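Alpha/beta hydrolase fold protein (Chitinophaga pinensis, PDB 4PW0) has the alpha/beta hydrolase fold and is probably a hydrolase, though its substrate is not known. Local coordinates at residues A120-G134 / F217-Q230. Residues are numbered along the deposited sequence; the frame is centred on the assembly and turned at random.
Sequences AHIQPDMIRKIIIVG and FEITSIQHPVFVVQ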
ATOM      1  N   ALA A 120      -0.884 -14.986 -16.409  1.00 18.67           N
ATOM      2  CA  ALA A 120      -2.027 -15.300 -15.580  1.00 19.78           C
ATOM      3  C   ALA A 120      -3.277 -15.546 -16.425  1.00 21.21           C
ATOM      4  O   ALA A 120      -4.171 -16.335 -16.012  1.00 22.60           O
ATOM      5  CB  ALA A 120      -2.280 -14.149 -14.595  1.00 20.62           C
ATOM      6  N   HIS A 121      -3.360 -14.880 -17.559  1.00 20.25           N
ATOM      7  CA  HIS A 121      -4.434 -15.089 -18.503  1.00 21.28           C
ATOM      8  C   HIS A 121      -4.380 -16.460 -19.182  1.00 24.10           C
ATOM      9  O   HIS A 121      -5.403 -17.195 -19.212  1.00 24.92           O
ATOM     10  CB  HIS A 121      -4.504 -13.978 -19.562  1.00 22.21           C
ATOM     11  CG  HIS A 121      -5.495 -14.257 -20.638  1.00 24.23           C
ATOM     12  ND1 HIS A 121      -6.833 -14.440 -20.379  1.00 26.46           N
ATOM     13  CD2 HIS A 121      -5.333 -14.428 -21.970  1.00 25.80           C
ATOM     14  CE1 HIS A 121      -7.461 -14.712 -21.514  1.00 30.76           C
ATOM     15  NE2 HIS A 121      -6.575 -14.706 -22.496  1.00 28.17           N
ATOM     16  N   ILE A 122      -3.193 -16.836 -19.667  1.00 21.32           N
ATOM     17  CA  ILE A 122      -3.083 -18.073 -20.438  1.00 22.45           C
ATOM     18  C   ILE A 122      -2.865 -19.332 -19.610  1.00 23.61           C
ATOM     19  O   ILE A 122      -3.192 -20.453 -20.080  1.00 26.61           O
ATOM     20  CB  ILE A 122      -2.068 -17.988 -21.606  1.00 23.55           C
ATOM     21  CG1 ILE A 122      -0.628 -17.830 -21.143  1.00 23.47           C
ATOM     22  CG2 ILE A 122      -2.505 -16.917 -22.602  1.00 24.94           C
ATOM     23  CD1 ILE A 122       0.387 -18.049 -22.256  1.00 25.34           C
ATOM     24  N   GLN A 123      -2.212 -19.187 -18.452  1.00 22.02           N
ATOM     25  CA  GLN A 123      -1.888 -20.288 -17.590  1.00 22.18           C
ATOM     26  C   GLN A 123      -2.256 -20.016 -16.136  1.00 21.19           C
ATOM     27  O   GLN A 123      -1.411 -20.123 -15.252  1.00 22.47           O
ATOM     28  CB  GLN A 123      -0.454 -20.712 -17.728  1.00 23.74           C
ATOM     29  CG  GLN A 123      -0.135 -21.478 -18.995  1.00 27.70           C
ATOM     30  CD  GLN A 123      -0.716 -22.884 -19.023  1.00 33.18           C
ATOM     31  OE1 GLN A 123      -1.106 -23.478 -18.017  1.00 33.46           O
ATOM     32  NE2 GLN A 123      -0.753 -23.420 -20.184  1.00 41.26           N
ATOM     33  N   PRO A 124      -3.536 -19.702 -15.895  1.00 23.04           N
ATOM     34  CA  PRO A 124      -3.941 -19.320 -14.543  1.00 21.77           C
ATOM     35  C   PRO A 124      -3.616 -20.327 -13.467  1.00 22.05           C
ATOM     36  O   PRO A 124      -3.279 -19.950 -12.348  1.00 24.14           O
ATOM     37  CB  PRO A 124      -5.453 -19.131 -14.651  1.00 22.30           C
ATOM     38  CG  PRO A 124      -5.841 -19.924 -15.854  1.00 23.26           C
ATOM     39  CD  PRO A 124      -4.696 -19.759 -16.807  1.00 24.32           C
ATOM     40  N   ASP A 125      -3.723 -21.633 -13.770  1.00 23.89           N
ATOM     41  CA  ASP A 125      -3.570 -22.628 -12.754  1.00 24.75           C
ATOM     42  C   ASP A 125      -2.119 -22.889 -12.335  1.00 23.82           C
ATOM     43  O   ASP A 125      -1.882 -23.573 -11.323  1.00 25.86           O
ATOM     44  CB  ASP A 125      -4.220 -23.929 -13.235  1.00 28.72           C
ATOM     45  CG  ASP A 125      -5.735 -23.812 -13.401  1.00 34.52           C
ATOM     46  OD1 ASP A 125      -6.360 -22.858 -12.875  1.00 36.61           O
ATOM     47  OD2 ASP A 125      -6.318 -24.713 -14.043  1.00 40.55           O
HETATM   48  N   MSE A 126      -1.149 -22.327 -13.076  1.00 22.89           N
HETATM   49  CA  MSE A 126       0.249 -22.466 -12.689  1.00 22.90           C
HETATM   50  C   MSE A 126       0.721 -21.362 -11.743  1.00 19.30           C
HETATM   51  O   MSE A 126       1.771 -21.497 -11.136  1.00 21.72           O
HETATM   52  CB  MSE A 126       1.135 -22.406 -13.938  1.00 24.65           C
HETATM   53  CG  MSE A 126       0.852 -23.685 -14.758  1.00 26.57           C
HETATM   54 SE   MSE A 126       1.959 -23.737 -16.403  0.65 34.05          SE
HETATM   55  CE  MSE A 126       3.319 -24.353 -15.309  1.00 29.69           C
ATOM     56  N   ILE A 127      -0.082 -20.295 -11.594  1.00 20.38           N
ATOM     57  CA  ILE A 127       0.295 -19.132 -10.772  1.00 18.80           C
ATOM     58  C   ILE A 127      -0.596 -19.079  -9.525  1.00 18.75           C
ATOM     59  O   ILE A 127      -1.826 -19.241  -9.621  1.00 20.92           O
ATOM     60  CB  ILE A 127       0.160 -17.842 -11.602  1.00 20.14           C
ATOM     61  CG1 ILE A 127       1.240 -17.822 -12.695  1.00 21.91           C
ATOM     62  CG2 ILE A 127       0.304 -16.604 -10.711  1.00 20.52           C
ATOM     63  CD1 ILE A 127       1.084 -16.715 -13.700  1.00 23.56           C
ATOM     64  N   ARG A 128       0.020 -18.830  -8.374  1.00 18.90           N
ATOM     65  CA  ARG A 128      -0.698 -18.603  -7.155  1.00 19.24           C
ATOM     66  C   ARG A 128      -0.942 -17.090  -6.935  1.00 18.74           C
ATOM     67  O   ARG A 128      -2.077 -16.625  -7.106  1.00 20.53           O
ATOM     68  CB  ARG A 128       0.020 -19.260  -5.997  1.00 19.95           C
ATOM     69  CG  ARG A 128      -0.787 -19.171  -4.721  1.00 21.64           C
ATOM     70  CD  ARG A 128      -0.057 -19.687  -3.488  1.00 24.27           C
ATOM     71  NE  ARG A 128       1.104 -18.879  -3.150  1.00 21.79           N
ATOM     72  CZ  ARG A 128       1.586 -18.701  -1.924  1.00 24.40           C
ATOM     73  NH1 ARG A 128       1.024 -19.300  -0.866  1.00 34.56           N
ATOM     74  NH2 ARG A 128       2.633 -17.889  -1.744  1.00 28.27           N
ATOM     75  N   LYS A 129       0.118 -16.349  -6.579  1.00 18.86           N
ATOM     76  CA  LYS A 129      -0.033 -14.901  -6.349  1.00 16.39           C
ATOM     77  C   LYS A 129       0.854 -14.138  -7.324  1.00 16.26           C
ATOM     78  O   LYS A 129       1.869 -14.649  -7.812  1.00 17.44           O
ATOM     79  CB  LYS A 129       0.390 -14.551  -4.920  1.00 16.95           C
ATOM     80  CG  LYS A 129      -0.479 -15.239  -3.852  1.00 19.51           C
ATOM     81  CD  LYS A 129      -0.113 -14.800  -2.440  1.00 19.92           C
ATOM     82  CE  LYS A 129      -0.810 -15.576  -1.386  1.00 24.05           C
ATOM     83  NZ  LYS A 129      -0.549 -15.217   0.002  1.00 19.58           N
ATOM     84  N   ILE A 130       0.462 -12.887  -7.551  1.00 15.95           N
ATOM     85  CA  ILE A 130       1.106 -12.030  -8.550  1.00 15.34           C
ATOM     86  C   ILE A 130       1.514 -10.699  -7.916  1.00 14.87           C
ATOM     87  O   ILE A 130       0.710 -10.062  -7.232  1.00 15.84           O
ATOM     88  CB  ILE A 130       0.119 -11.731  -9.692  1.00 16.18           C
ATOM     89  CG1 ILE A 130      -0.405 -13.033 -10.309  1.00 17.64           C
ATOM     90  CG2 ILE A 130       0.693 -10.797 -10.735  1.00 17.19           C
ATOM     91  CD1 ILE A 130      -1.513 -12.798 -11.319  1.00 19.44           C
ATOM     92  N   ILE A 131       2.751 -10.268  -8.202  1.00 14.79           N
ATOM     93  CA  ILE A 131       3.216  -8.913  -7.857  1.00 14.48           C
ATOM     94  C   ILE A 131       3.553  -8.191  -9.160  1.00 14.29           C
ATOM     95  O   ILE A 131       4.294  -8.734  -9.982  1.00 14.55           O
ATOM     96  CB  ILE A 131       4.449  -8.955  -6.952  1.00 14.68           C
ATOM     97  CG1 ILE A 131       4.157  -9.758  -5.689  1.00 16.02           C
ATOM     98  CG2 ILE A 131       4.907  -7.537  -6.622  1.00 15.44           C
ATOM     99  CD1 ILE A 131       5.388 -10.424  -5.118  1.00 21.49           C
ATOM    100  N   ILE A 132       3.009  -6.983  -9.332  1.00 14.12           N
ATOM    101  CA  ILE A 132       3.234  -6.140 -10.495  1.00 13.55           C
ATOM    102  C   ILE A 132       3.862  -4.849  -9.988  1.00 13.77           C
ATOM    103  O   ILE A 132       3.257  -4.167  -9.161  1.00 14.90           O
ATOM    104  CB  ILE A 132       1.943  -5.830 -11.267  1.00 14.57           C
ATOM    105  CG1 ILE A 132       1.312  -7.098 -11.793  1.00 15.98           C
ATOM    106  CG2 ILE A 132       2.222  -4.819 -12.384  1.00 15.67           C
ATOM    107  CD1 ILE A 132      -0.070  -6.909 -12.363  1.00 17.36           C
ATOM    108  N   VAL A 133       5.037  -4.520 -10.511  1.00 13.17           N
ATOM    109  CA  VAL A 133       5.744  -3.283 -10.134  1.00 13.14           C
ATOM    110  C   VAL A 133       5.948  -2.447 -11.383  1.00 12.69           C
ATOM    111  O   VAL A 133       6.444  -2.959 -12.388  1.00 13.65           O
ATOM    112  CB  VAL A 133       7.100  -3.561  -9.487  1.00 13.90           C
ATOM    113  CG1 VAL A 133       7.762  -2.275  -9.047  1.00 15.64           C
ATOM    114  CG2 VAL A 133       6.958  -4.561  -8.349  1.00 15.06           C
ATOM    115  N   GLY A 134       5.589  -1.165 -11.332  1.00 13.25           N
ATOM    116  CA  GLY A 134       5.962  -0.274 -12.417  1.00 14.09           C
ATOM    117  C   GLY A 134       5.432  -0.684 -13.775  1.00 13.56           C
ATOM    118  O   GLY A 134       6.198  -0.669 -14.763  1.00 14.04           O
ATOM    119  N   PHE A 217      -7.372  -9.555 -23.685  1.00 23.68           N
ATOM    120  CA  PHE A 217      -8.065 -10.222 -22.591  1.00 23.60           C
ATOM    121  C   PHE A 217      -8.540  -9.176 -21.605  1.00 22.87           C
ATOM    122  O   PHE A 217      -8.092  -8.029 -21.617  1.00 23.64           O
ATOM    123  CB  PHE A 217      -7.160 -11.275 -21.920  1.00 26.83           C
ATOM    124  CG  PHE A 217      -6.001 -10.687 -21.165  1.00 24.72           C
ATOM    125  CD1 PHE A 217      -4.788 -10.403 -21.806  1.00 25.60           C
ATOM    126  CD2 PHE A 217      -6.111 -10.418 -19.811  1.00 24.92           C
ATOM    127  CE1 PHE A 217      -3.735  -9.854 -21.106  1.00 25.54           C
ATOM    128  CE2 PHE A 217      -5.049  -9.876 -19.136  1.00 25.62           C
ATOM    129  CZ  PHE A 217      -3.869  -9.609 -19.773  1.00 26.07           C
ATOM    130  N   GLU A 218      -9.508  -9.556 -20.774  1.00 25.19           N
ATOM    131  CA  GLU A 218     -10.093  -8.671 -19.786  1.00 25.69           C
ATOM    132  C   GLU A 218      -9.284  -8.749 -18.499  1.00 23.40           C
ATOM    133  O   GLU A 218      -9.103  -9.825 -17.969  1.00 24.54           O
ATOM    134  CB  GLU A 218     -11.538  -9.102 -19.493  1.00 28.93           C
ATOM    135  CG  GLU A 218     -12.440  -8.862 -20.689  1.00 34.08           C
ATOM    136  CD  GLU A 218     -12.574  -7.385 -20.998  1.00 40.81           C
ATOM    137  OE1 GLU A 218     -12.483  -6.541 -20.072  1.00 62.69           O
ATOM    138  OE2 GLU A 218     -12.814  -7.058 -22.177  1.00 73.48           O
ATOM    139  N   ILE A 219      -8.809  -7.597 -18.030  1.00 25.76           N
ATOM    140  CA  ILE A 219      -8.074  -7.548 -16.758  0.70 25.94           C
ATOM    141  C   ILE A 219      -8.927  -8.095 -15.619  1.00 23.13           C
ATOM    142  O   ILE A 219      -8.431  -8.769 -14.731  1.00 22.28           O
ATOM    143  CB  ILE A 219      -7.615  -6.097 -16.416  0.70 29.51           C
ATOM    144  CG1 ILE A 219      -6.403  -5.733 -17.252  0.70 40.86           C
ATOM    145  CG2 ILE A 219      -7.233  -5.965 -14.931  0.70 30.41           C
ATOM    146  CD1 ILE A 219      -5.214  -6.624 -16.987  0.70 47.95           C
ATOM    147  N   THR A 220     -10.236  -7.834 -15.665  1.00 23.16           N
ATOM    148  CA  THR A 220     -11.160  -8.268 -14.643  0.60 24.36           C
ATOM    149  C   THR A 220     -11.181  -9.780 -14.482  1.00 22.14           C
ATOM    150  O   THR A 220     -11.574 -10.292 -13.446  1.00 25.10           O
ATOM    151  CB  THR A 220     -12.591  -7.778 -14.972  0.60 27.20           C
ATOM    152  OG1 THR A 220     -12.981  -8.191 -16.313  0.60 29.36           O
ATOM    153  CG2 THR A 220     -12.684  -6.240 -14.826  0.60 27.85           C
ATOM    154  N   SER A 221     -10.743 -10.508 -15.533  1.00 22.07           N
ATOM    155  CA  SER A 221     -10.720 -11.959 -15.480  1.00 24.42           C
ATOM    156  C   SER A 221      -9.546 -12.575 -14.725  1.00 22.07           C
ATOM    157  O   SER A 221      -9.516 -13.785 -14.483  1.00 25.35           O
ATOM    158  CB  SER A 221     -10.765 -12.557 -16.887  1.00 24.57           C
ATOM    159  OG  SER A 221      -9.537 -12.371 -17.600  1.00 26.54           O
ATOM    160  N   ILE A 222      -8.556 -11.749 -14.327  1.00 20.48           N
ATOM    161  CA  ILE A 222      -7.440 -12.280 -13.563  0.60 20.23           C
ATOM    162  C   ILE A 222      -7.889 -12.327 -12.100  1.00 21.78           C
ATOM    163  O   ILE A 222      -8.018 -11.295 -11.456  1.00 21.01           O
ATOM    164  CB  ILE A 222      -6.193 -11.389 -13.727  0.60 19.15           C
ATOM    165  CG1 ILE A 222      -5.634 -11.509 -15.158  0.60 20.70           C
ATOM    166  CG2 ILE A 222      -5.165 -11.756 -12.688  0.60 19.38           C
ATOM    167  CD1 ILE A 222      -4.536 -10.522 -15.483  0.60 22.12           C
ATOM    168  N   GLN A 223      -8.165 -13.536 -11.610  1.00 20.59           N
ATOM    169  CA  GLN A 223      -8.781 -13.696 -10.299  0.60 21.87           C
ATOM    170  C   GLN A 223      -7.821 -13.880  -9.151  1.00 20.48           C
ATOM    171  O   GLN A 223      -8.225 -13.843  -7.993  1.00 21.92           O
ATOM    172  CB  GLN A 223      -9.782 -14.837 -10.338  0.60 25.70           C
ATOM    173  CG  GLN A 223     -10.913 -14.569 -11.316  0.60 32.38           C
ATOM    174  CD  GLN A 223     -11.983 -15.612 -11.216  0.60 38.91           C
ATOM    175  OE1 GLN A 223     -11.822 -16.708 -11.707  0.60 46.63           O
ATOM    176  NE2 GLN A 223     -13.065 -15.275 -10.561  0.60 48.85           N
ATOM    177  N   HIS A 224      -6.534 -14.039  -9.463  1.00 19.05           N
ATOM    178  CA  HIS A 224      -5.521 -14.268  -8.470  1.00 19.06           C
ATOM    179  C   HIS A 224      -5.366 -13.089  -7.513  1.00 17.33           C
ATOM    180  O   HIS A 224      -5.657 -11.958  -7.888  1.00 18.70           O
ATOM    181  CB  HIS A 224      -4.152 -14.426  -9.130  1.00 19.51           C
ATOM    182  CG  HIS A 224      -4.105 -15.493 -10.167  1.00 20.85           C
ATOM    183  ND1 HIS A 224      -4.706 -15.355 -11.398  1.00 20.95           N
ATOM    184  CD2 HIS A 224      -3.502 -16.701 -10.159  1.00 21.11           C
ATOM    185  CE1 HIS A 224      -4.512 -16.468 -12.087  1.00 22.54           C
ATOM    186  NE2 HIS A 224      -3.779 -17.288 -11.364  1.00 20.76           N
ATOM    187  N   PRO A 225      -4.887 -13.339  -6.295  1.00 18.03           N
ATOM    188  CA  PRO A 225      -4.418 -12.197  -5.482  1.00 17.01           C
ATOM    189  C   PRO A 225      -3.255 -11.475  -6.199  1.00 15.91           C
ATOM    190  O   PRO A 225      -2.319 -12.125  -6.684  1.00 16.68           O
ATOM    191  CB  PRO A 225      -3.922 -12.848  -4.202  1.00 18.24           C
ATOM    192  CG  PRO A 225      -4.445 -14.258  -4.226  1.00 21.51           C
ATOM    193  CD  PRO A 225      -4.549 -14.616  -5.671  1.00 19.24           C
ATOM    194  N   VAL A 226      -3.345 -10.150  -6.250  1.00 15.85           N
ATOM    195  CA  VAL A 226      -2.329  -9.334  -6.907  1.00 15.28           C
ATOM    196  C   VAL A 226      -1.894  -8.241  -5.958  1.00 14.81           C
ATOM    197  O   VAL A 226      -2.730  -7.634  -5.260  1.00 16.43           O
ATOM    198  CB  VAL A 226      -2.860  -8.694  -8.218  1.00 15.62           C
ATOM    199  CG1 VAL A 226      -1.754  -7.931  -8.949  1.00 16.25           C
ATOM    200  CG2 VAL A 226      -3.427  -9.769  -9.144  1.00 17.35           C
ATOM    201  N   PHE A 227      -0.599  -7.922  -5.987  1.00 14.68           N
ATOM    202  CA  PHE A 227      -0.076  -6.778  -5.254  0.60 14.32           C
ATOM    203  C   PHE A 227       0.564  -5.856  -6.284  1.00 13.93           C
ATOM    204  O   PHE A 227       1.511  -6.274  -6.991  1.00 14.65           O
ATOM    205  CB  PHE A 227       0.950  -7.268  -4.259  0.60 14.98           C
ATOM    206  CG  PHE A 227       1.639  -6.194  -3.476  0.60 15.09           C
ATOM    207  CD1 PHE A 227       0.963  -5.028  -3.099  0.60 15.73           C
ATOM    208  CD2 PHE A 227       2.953  -6.350  -3.104  0.60 17.17           C
ATOM    209  CE1 PHE A 227       1.585  -4.062  -2.317  0.60 16.21           C
ATOM    210  CE2 PHE A 227       3.576  -5.397  -2.316  0.60 17.22           C
ATOM    211  CZ  PHE A 227       2.912  -4.242  -1.961  0.60 16.89           C
ATOM    212  N   VAL A 228       0.036  -4.637  -6.409  1.00 13.68           N
ATOM    213  CA  VAL A 228       0.472  -3.682  -7.441  1.00 13.94           C
ATOM    214  C   VAL A 228       1.235  -2.576  -6.698  1.00 13.53           C
ATOM    215  O   VAL A 228       0.686  -1.959  -5.789  1.00 14.24           O
ATOM    216  CB  VAL A 228      -0.720  -3.069  -8.181  1.00 13.79           C
ATOM    217  CG1 VAL A 228      -0.240  -2.066  -9.199  1.00 14.52           C
ATOM    218  CG2 VAL A 228      -1.603  -4.124  -8.856  1.00 15.96           C
ATOM    219  N   VAL A 229       2.466  -2.315  -7.139  1.00 13.14           N
ATOM    220  CA  VAL A 229       3.322  -1.276  -6.539  1.00 13.44           C
ATOM    221  C   VAL A 229       3.722  -0.266  -7.622  1.00 12.55           C
ATOM    222  O   VAL A 229       4.070  -0.618  -8.767  1.00 13.36           O
ATOM    223  CB  VAL A 229       4.589  -1.903  -5.935  1.00 14.13           C
ATOM    224  CG1 VAL A 229       5.590  -0.848  -5.464  1.00 15.73           C
ATOM    225  CG2 VAL A 229       4.220  -2.840  -4.801  1.00 18.23           C
ATOM    226  N   GLN A 230       3.679   1.009  -7.253  1.00 12.86           N
ATOM    227  CA  GLN A 230       4.059   2.083  -8.171  1.00 12.52           C
ATOM    228  C   GLN A 230       4.501   3.305  -7.371  1.00 13.25           C
ATOM    229  O   GLN A 230       4.153   3.433  -6.193  1.00 13.70           O
ATOM    230  CB  GLN A 230       2.860   2.359  -9.084  1.00 13.95           C
ATOM    231  CG  GLN A 230       3.017   3.415 -10.166  1.00 13.56           C
ATOM    232  CD  GLN A 230       4.208   3.165 -11.055  1.00 13.41           C
ATOM    233  OE1 GLN A 230       5.355   3.366 -10.618  1.00 14.80           O
ATOM    234  NE2 GLN A 230       3.991   2.774 -12.294  1.00 14.51           N
TER
HETATM  235  O   HOH W   1      -8.039 -14.517 -17.907  1.00 31.43           O
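His224 pushes its imidazole into the turn that joins helix 111-122 to strand 127-133, a tightly packed spot where NE2 donates to Pro124 O at 2.9 Å in an almost straight bond (167°). The acceptor lies near the ring plane, and Ile127 O and Arg128 O also meet this edge, Ile127 O standing 3.1 Å from CD2 of His224. With CG beside its own backbone N (chi1 -56°), the ring reaches back to these carbonyls while CB rests on Ile130 CD1. Histidine suits the place, being flat enough to slip in and able to answer a carbonyl through NE2, though ND1 is buried without a partner; an alanine here would probably leave Pro124 O without this donor and open a gap beside Ile127 and Pro124. Beyond Pro225, which has no N-H to give but whose O accepts from Ile130 N, strands 129-133 and 226-230 run parallel, 10° apart, and equally close-packed. They are neighbours in the central sheet of the alpha/beta hydrolase fold, and beta-branched residues fit its extended backbone. Ile130, Ile132 and Val226 pack on one face, with Ile132 CD1 3.9 Å from Val226 CG1, and helix 111-122 covers Ile130 and Ile132; Ile131 and Phe227 lie on the other, under helix 269-282. Where strand 129-133 gives way to Gly134, whose positive phi favours glycine, its N donates to Val229 O; Gln230, still in its strand, hydrogen-bonds through NE2 to OD2 of Asp234, probably a triad acid. His121 and Phe217 stack closely, offset and nearly parallel, with Phe217 CB over the imidazole centre. The looser, solvent side is beside them, where a water 2.8 Å from His121 ND1 donates to exposed Ser221 OG.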